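Long-range contact in acetyl-CoA C-acetyltransferase (Syntrophomonas wolfei subsp. wolfei, PDB 7N7Z), which probably catalyses the thiolase reaction that joins two acetyl-CoA molecules into acetoacetyl-CoA, or the reverse cleavage: residues W309-A322 and E374-C388. Sequence-based numbering, arbitrary orientation.
Sequences WKYEDVDYWEVNEA and ELERLGLTKGGASLC
Tyr316 N and Glu318 N donate to Lys382 O and Gly384 O, while Gly384 N and Ser386 N donate back to Tyr316 O and Glu318 O: a parallel strand pair in the mixed sheet of the C-terminal thiolase domain. The long, mostly helical connection ends in helix 360-378, which leads into strand 382-387. Strand 394-400 lies beyond 382-387, and the Trp317 backbone bonds to Lys346 and Asn348. At the strand entrance Asp315 OD2 takes two backbone N-H groups, Thr381 N at 2.8 Å through its anti lone pair and Lys382 N at 2.9 Å from above the carboxylate plane, fixing the turn that leaves the helix. On one face, Glu374 CG sits over the centre of the Tyr316 ring, 3.6 Å from the centroid; CG of Tyr316 lies anti to the backbone N (chi1 178°), which swings the ring beneath the helix. With an alanine here, Glu374 CG would probably face a gap and Glu318 OE2 would lose its hydroxyl partner. On the other face, Trp317 lays its six-membered ring against Gly384 CA, where a side chain would clash, and Val314 CG1 sits over the same face of the indole, near NE1. The extended Lys382 chain runs over Trp309, CD 3.9 Å from the six-membered ring centroid. At the far end lies Cys388, a predicted active-site proton acceptor; a water 3.0 Å from Cys388 N donates to Asn320 O.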
loop_
_atom_site.group_PDB
_atom_site.type_symbol
_atom_site.label_atom_id
_atom_site.label_comp_id
_atom_site.label_asym_id
_atom_site.label_seq_id
_atom_site.Cartn_x
_atom_site.Cartn_y
_atom_site.Cartn_z
ATOM N N TRP B 309 -15.252 -0.577 -50.771
ATOM C CA TRP B 309 -13.993 -0.036 -51.256
ATOM C C TRP B 309 -12.989 -1.154 -51.513
ATOM O O TRP B 309 -13.069 -2.244 -50.941
ATOM C CB TRP B 309 -13.393 0.943 -50.245
ATOM C CG TRP B 309 -14.075 2.268 -50.159
ATOM C CD1 TRP B 309 -15.262 2.625 -50.727
ATOM C CD2 TRP B 309 -13.602 3.423 -49.453
ATOM N NE1 TRP B 309 -15.559 3.932 -50.418
ATOM C CE2 TRP B 309 -14.555 4.443 -49.637
ATOM C CE3 TRP B 309 -12.465 3.691 -48.684
ATOM C CZ2 TRP B 309 -14.406 5.712 -49.081
ATOM C CZ3 TRP B 309 -12.319 4.949 -48.133
ATOM C CH2 TRP B 309 -13.283 5.944 -48.334
ATOM N N LYS B 310 -12.031 -0.864 -52.386
ATOM C CA LYS B 310 -10.826 -1.666 -52.528
ATOM C C LYS B 310 -9.688 -0.975 -51.789
ATOM O O LYS B 310 -9.696 0.246 -51.606
ATOM C CB LYS B 310 -10.455 -1.866 -53.999
ATOM C CG LYS B 310 -11.502 -2.604 -54.831
ATOM C CD LYS B 310 -12.009 -3.877 -54.154
ATOM C CE LYS B 310 -10.877 -4.828 -53.782
ATOM N NZ LYS B 310 -11.376 -6.027 -53.048
ATOM N N TYR B 311 -8.708 -1.769 -51.354
ATOM C CA TYR B 311 -7.595 -1.210 -50.594
ATOM C C TYR B 311 -6.956 -0.040 -51.336
ATOM O O TYR B 311 -6.701 1.021 -50.753
ATOM C CB TYR B 311 -6.551 -2.291 -50.313
ATOM C CG TYR B 311 -5.292 -1.739 -49.691
ATOM C CD1 TYR B 311 -5.255 -1.388 -48.350
ATOM C CD2 TYR B 311 -4.144 -1.553 -50.450
ATOM C CE1 TYR B 311 -4.111 -0.876 -47.777
ATOM C CE2 TYR B 311 -2.993 -1.042 -49.887
ATOM C CZ TYR B 311 -2.982 -0.705 -48.550
ATOM O OH TYR B 311 -1.840 -0.192 -47.983
ATOM N N GLU B 312 -6.697 -0.220 -52.633
ATOM C CA GLU B 312 -6.056 0.815 -53.435
ATOM C C GLU B 312 -6.894 2.081 -53.554
ATOM O O GLU B 312 -6.382 3.094 -54.045
ATOM C CB GLU B 312 -5.742 0.277 -54.837
ATOM C CG GLU B 312 -6.928 -0.352 -55.567
ATOM C CD GLU B 312 -7.134 -1.817 -55.219
ATOM O OE1 GLU B 312 -6.501 -2.295 -54.253
ATOM O OE2 GLU B 312 -7.931 -2.487 -55.908
ATOM N N ASP B 313 -8.158 2.057 -53.125
ATOM C CA ASP B 313 -8.984 3.258 -53.179
ATOM C C ASP B 313 -8.625 4.250 -52.079
ATOM O O ASP B 313 -8.832 5.457 -52.247
ATOM C CB ASP B 313 -10.465 2.888 -53.070
ATOM C CG ASP B 313 -10.962 2.105 -54.269
ATOM O OD1 ASP B 313 -10.352 2.219 -55.353
ATOM O OD2 ASP B 313 -11.968 1.376 -54.128
ATOM N N VAL B 314 -8.090 3.768 -50.957
ATOM C CA VAL B 314 -7.781 4.645 -49.836
ATOM C C VAL B 314 -6.556 5.484 -50.172
ATOM O O VAL B 314 -5.515 4.957 -50.584
ATOM C CB VAL B 314 -7.562 3.824 -48.557
ATOM C CG1 VAL B 314 -7.474 4.737 -47.343
ATOM C CG2 VAL B 314 -8.681 2.806 -48.390
ATOM N N ASP B 315 -6.675 6.802 -49.991
ATOM C CA ASP B 315 -5.583 7.702 -50.341
ATOM C C ASP B 315 -4.476 7.702 -49.295
ATOM O O ASP B 315 -3.313 7.947 -49.633
ATOM C CB ASP B 315 -6.111 9.126 -50.530
ATOM C CG ASP B 315 -7.038 9.256 -51.727
ATOM O OD1 ASP B 315 -6.883 8.480 -52.695
ATOM O OD2 ASP B 315 -7.922 10.140 -51.701
ATOM N N TYR B 316 -4.806 7.437 -48.032
ATOM C CA TYR B 316 -3.798 7.426 -46.982
ATOM C C TYR B 316 -4.289 6.560 -45.831
ATOM O O TYR B 316 -5.486 6.540 -45.529
ATOM C CB TYR B 316 -3.490 8.845 -46.488
ATOM C CG TYR B 316 -2.481 8.889 -45.365
ATOM C CD1 TYR B 316 -1.148 8.577 -45.591
ATOM C CD2 TYR B 316 -2.862 9.241 -44.077
ATOM C CE1 TYR B 316 -0.222 8.612 -44.566
ATOM C CE2 TYR B 316 -1.942 9.281 -43.046
ATOM C CZ TYR B 316 -0.623 8.966 -43.297
ATOM O OH TYR B 316 0.298 9.004 -42.275
ATOM N N TRP B 317 -3.357 5.851 -45.198
ATOM C CA TRP B 317 -3.651 4.942 -44.101
ATOM C C TRP B 317 -2.861 5.342 -42.864
ATOM O O TRP B 317 -1.692 5.729 -42.960
ATOM C CB TRP B 317 -3.297 3.496 -44.466
ATOM C CG TRP B 317 -4.326 2.787 -45.285
ATOM C CD1 TRP B 317 -4.316 2.610 -46.638
ATOM C CD2 TRP B 317 -5.510 2.136 -44.805
ATOM N NE1 TRP B 317 -5.420 1.896 -47.031
ATOM C CE2 TRP B 317 -6.171 1.595 -45.925
ATOM C CE3 TRP B 317 -6.076 1.964 -43.539
ATOM C CZ2 TRP B 317 -7.369 0.892 -45.817
ATOM C CZ3 TRP B 317 -7.267 1.266 -43.434
ATOM C CH2 TRP B 317 -7.901 0.740 -44.566
ATOM N N GLU B 318 -3.500 5.238 -41.701
ATOM C CA GLU B 318 -2.829 5.348 -40.408
ATOM C C GLU B 318 -2.988 4.001 -39.709
ATOM O O GLU B 318 -4.023 3.735 -39.089
ATOM C CB GLU B 318 -3.407 6.480 -39.563
ATOM C CG GLU B 318 -2.797 7.843 -39.837
ATOM C CD GLU B 318 -1.421 8.007 -39.217
ATOM O OE1 GLU B 318 -1.310 7.922 -37.974
ATOM O OE2 GLU B 318 -0.451 8.227 -39.974
ATOM N N VAL B 319 -1.970 3.153 -39.818
ATOM C CA VAL B 319 -1.955 1.844 -39.176
ATOM C C VAL B 319 -0.984 1.927 -38.007
ATOM O O VAL B 319 0.232 2.039 -38.204
ATOM C CB VAL B 319 -1.559 0.730 -40.153
ATOM C CG1 VAL B 319 -1.519 -0.610 -39.436
ATOM C CG2 VAL B 319 -2.529 0.684 -41.322
ATOM N N ASN B 320 -1.519 1.875 -36.790
ATOM C CA ASN B 320 -0.688 1.998 -35.602
ATOM C C ASN B 320 0.354 0.888 -35.561
ATOM O O ASN B 320 0.024 -0.296 -35.674
ATOM C CB ASN B 320 -1.554 1.953 -34.345
ATOM C CG ASN B 320 -0.767 2.253 -33.084
ATOM O OD1 ASN B 320 -0.097 3.281 -32.987
ATOM N ND2 ASN B 320 -0.840 1.352 -32.112
ATOM N N GLU B 321 1.616 1.276 -35.401
ATOM C CA GLU B 321 2.717 0.325 -35.264
ATOM C C GLU B 321 2.934 0.078 -33.776
ATOM O O GLU B 321 3.574 0.878 -33.090
ATOM C CB GLU B 321 3.986 0.857 -35.925
ATOM C CG GLU B 321 3.837 1.252 -37.392
ATOM C CD GLU B 321 4.989 2.112 -37.883
ATOM O OE1 GLU B 321 5.691 2.707 -37.037
ATOM O OE2 GLU B 321 5.195 2.191 -39.114
ATOM N N ALA B 322 2.390 -1.031 -33.269
ATOM C CA ALA B 322 2.634 -1.400 -31.879
ATOM C C ALA B 322 4.035 -1.970 -31.699
ATOM O O ALA B 322 4.737 -1.617 -30.745
ATOM C CB ALA B 322 1.585 -2.409 -31.409
ATOM N N GLU B 374 -3.399 14.621 -42.338
ATOM C CA GLU B 374 -2.508 14.258 -43.434
ATOM C C GLU B 374 -3.247 14.298 -44.767
ATOM O O GLU B 374 -2.686 14.729 -45.781
ATOM C CB GLU B 374 -1.904 12.876 -43.193
ATOM C CG GLU B 374 -0.831 12.486 -44.202
ATOM C CD GLU B 374 0.446 13.296 -44.053
ATOM O OE1 GLU B 374 0.510 14.156 -43.148
ATOM O OE2 GLU B 374 1.389 13.070 -44.842
ATOM N N LEU B 375 -4.507 13.855 -44.784
ATOM C CA LEU B 375 -5.329 14.036 -45.976
ATOM C C LEU B 375 -5.401 15.509 -46.357
ATOM O O LEU B 375 -5.235 15.873 -47.528
ATOM C CB LEU B 375 -6.736 13.483 -45.741
ATOM C CG LEU B 375 -6.915 11.978 -45.527
ATOM C CD1 LEU B 375 -8.398 11.659 -45.382
ATOM C CD2 LEU B 375 -6.302 11.176 -46.660
ATOM N N GLU B 376 -5.639 16.373 -45.369
ATOM C CA GLU B 376 -5.777 17.799 -45.642
ATOM C C GLU B 376 -4.468 18.398 -46.147
ATOM O O GLU B 376 -4.479 19.264 -47.029
ATOM C CB GLU B 376 -6.249 18.526 -44.381
ATOM C CG GLU B 376 -6.798 19.924 -44.635
ATOM C CD GLU B 376 -5.774 21.021 -44.395
ATOM O OE1 GLU B 376 -4.843 20.814 -43.588
ATOM O OE2 GLU B 376 -5.902 22.097 -45.019
ATOM N N ARG B 377 -3.333 17.955 -45.601
ATOM C CA ARG B 377 -2.053 18.509 -46.030
ATOM C C ARG B 377 -1.703 18.081 -47.449
ATOM O O ARG B 377 -1.031 18.828 -48.171
ATOM C CB ARG B 377 -0.943 18.087 -45.065
ATOM C CG ARG B 377 0.435 18.634 -45.426
ATOM C CD ARG B 377 1.525 18.064 -44.524
ATOM N NE ARG B 377 1.804 16.660 -44.807
ATOM C CZ ARG B 377 2.799 16.224 -45.571
ATOM N NH1 ARG B 377 3.625 17.060 -46.179
ATOM N NH2 ARG B 377 2.969 14.914 -45.729
ATOM N N LEU B 378 -2.143 16.896 -47.866
ATOM C CA LEU B 378 -1.841 16.371 -49.189
ATOM C C LEU B 378 -2.986 16.547 -50.177
ATOM O O LEU B 378 -2.872 16.099 -51.321
ATOM C CB LEU B 378 -1.472 14.887 -49.090
ATOM C CG LEU B 378 -0.356 14.554 -48.097
ATOM C CD1 LEU B 378 -0.032 13.067 -48.128
ATOM C CD2 LEU B 378 0.888 15.383 -48.388
ATOM N N GLY B 379 -4.078 17.189 -49.768
ATOM C CA GLY B 379 -5.206 17.374 -50.663
ATOM C C GLY B 379 -5.880 16.091 -51.084
ATOM O O GLY B 379 -6.515 16.052 -52.141
ATOM N N LEU B 380 -5.759 15.034 -50.285
ATOM C CA LEU B 380 -6.348 13.748 -50.612
ATOM C C LEU B 380 -7.801 13.701 -50.137
ATOM O O LEU B 380 -8.310 14.635 -49.514
ATOM C CB LEU B 380 -5.528 12.618 -49.993
ATOM C CG LEU B 380 -4.053 12.578 -50.401
ATOM C CD1 LEU B 380 -3.265 11.672 -49.465
ATOM C CD2 LEU B 380 -3.897 12.132 -51.849
ATOM N N THR B 381 -8.475 12.589 -50.427
ATOM C CA THR B 381 -9.908 12.470 -50.194
ATOM C C THR B 381 -10.269 11.324 -49.261
ATOM O O THR B 381 -11.016 11.533 -48.300
ATOM C CB THR B 381 -10.641 12.291 -51.537
ATOM O OG1 THR B 381 -10.198 13.290 -52.466
ATOM C CG2 THR B 381 -12.148 12.406 -51.349
ATOM N N LYS B 382 -9.763 10.121 -49.513
ATOM C CA LYS B 382 -10.206 8.918 -48.816
ATOM C C LYS B 382 -9.119 8.442 -47.860
ATOM O O LYS B 382 -7.988 8.178 -48.281
ATOM C CB LYS B 382 -10.561 7.821 -49.820
ATOM C CG LYS B 382 -11.757 8.166 -50.697
ATOM C CD LYS B 382 -12.086 7.049 -51.675
ATOM C CE LYS B 382 -13.264 7.422 -52.560
ATOM N NZ LYS B 382 -13.354 6.564 -53.774
ATOM N N GLY B 383 -9.472 8.320 -46.579
ATOM C CA GLY B 383 -8.533 7.878 -45.574
ATOM C C GLY B 383 -9.075 6.702 -44.786
ATOM O O GLY B 383 -10.278 6.442 -44.749
ATOM N N GLY B 384 -8.155 5.991 -44.149
ATOM C CA GLY B 384 -8.512 4.857 -43.315
ATOM C C GLY B 384 -7.551 4.734 -42.157
ATOM O O GLY B 384 -6.385 5.132 -42.250
ATOM N N ALA B 385 -8.045 4.181 -41.052
ATOM C CA ALA B 385 -7.244 4.006 -39.849
ATOM C C ALA B 385 -7.613 2.688 -39.190
ATOM O O ALA B 385 -8.797 2.370 -39.051
ATOM C CB ALA B 385 -7.453 5.166 -38.870
ATOM N N SER B 386 -6.596 1.929 -38.787
ATOM C CA SER B 386 -6.799 0.645 -38.132
ATOM C C SER B 386 -5.677 0.429 -37.127
ATOM O O SER B 386 -4.641 1.096 -37.174
ATOM C CB SER B 386 -6.840 -0.504 -39.145
ATOM O OG SER B 386 -7.090 -1.742 -38.502
ATOM N N LEU B 387 -5.896 -0.513 -36.214
ATOM C CA LEU B 387 -4.899 -0.805 -35.193
ATOM C C LEU B 387 -5.261 -2.104 -34.490
ATOM O O LEU B 387 -6.442 -2.424 -34.317
ATOM C CB LEU B 387 -4.788 0.340 -34.176
ATOM C CG LEU B 387 -5.889 0.479 -33.119
ATOM C CD1 LEU B 387 -5.413 1.393 -32.000
ATOM C CD2 LEU B 387 -7.180 1.002 -33.726
ATOM N N CYS B 388 -4.230 -2.847 -34.094
ATOM C CA CYS B 388 -4.417 -4.053 -33.306
ATOM C C CYS B 388 -4.832 -3.690 -31.882
ATOM O O CYS B 388 -4.732 -2.538 -31.449
ATOM C CB CYS B 388 -3.136 -4.886 -33.289
ATOM S SG CYS B 388 -1.789 -4.152 -32.336
HETATM O O HOH W 1 -13.494 3.621 -53.306
HETATM O O HOH W 2 -1.449 -1.696 -34.196
#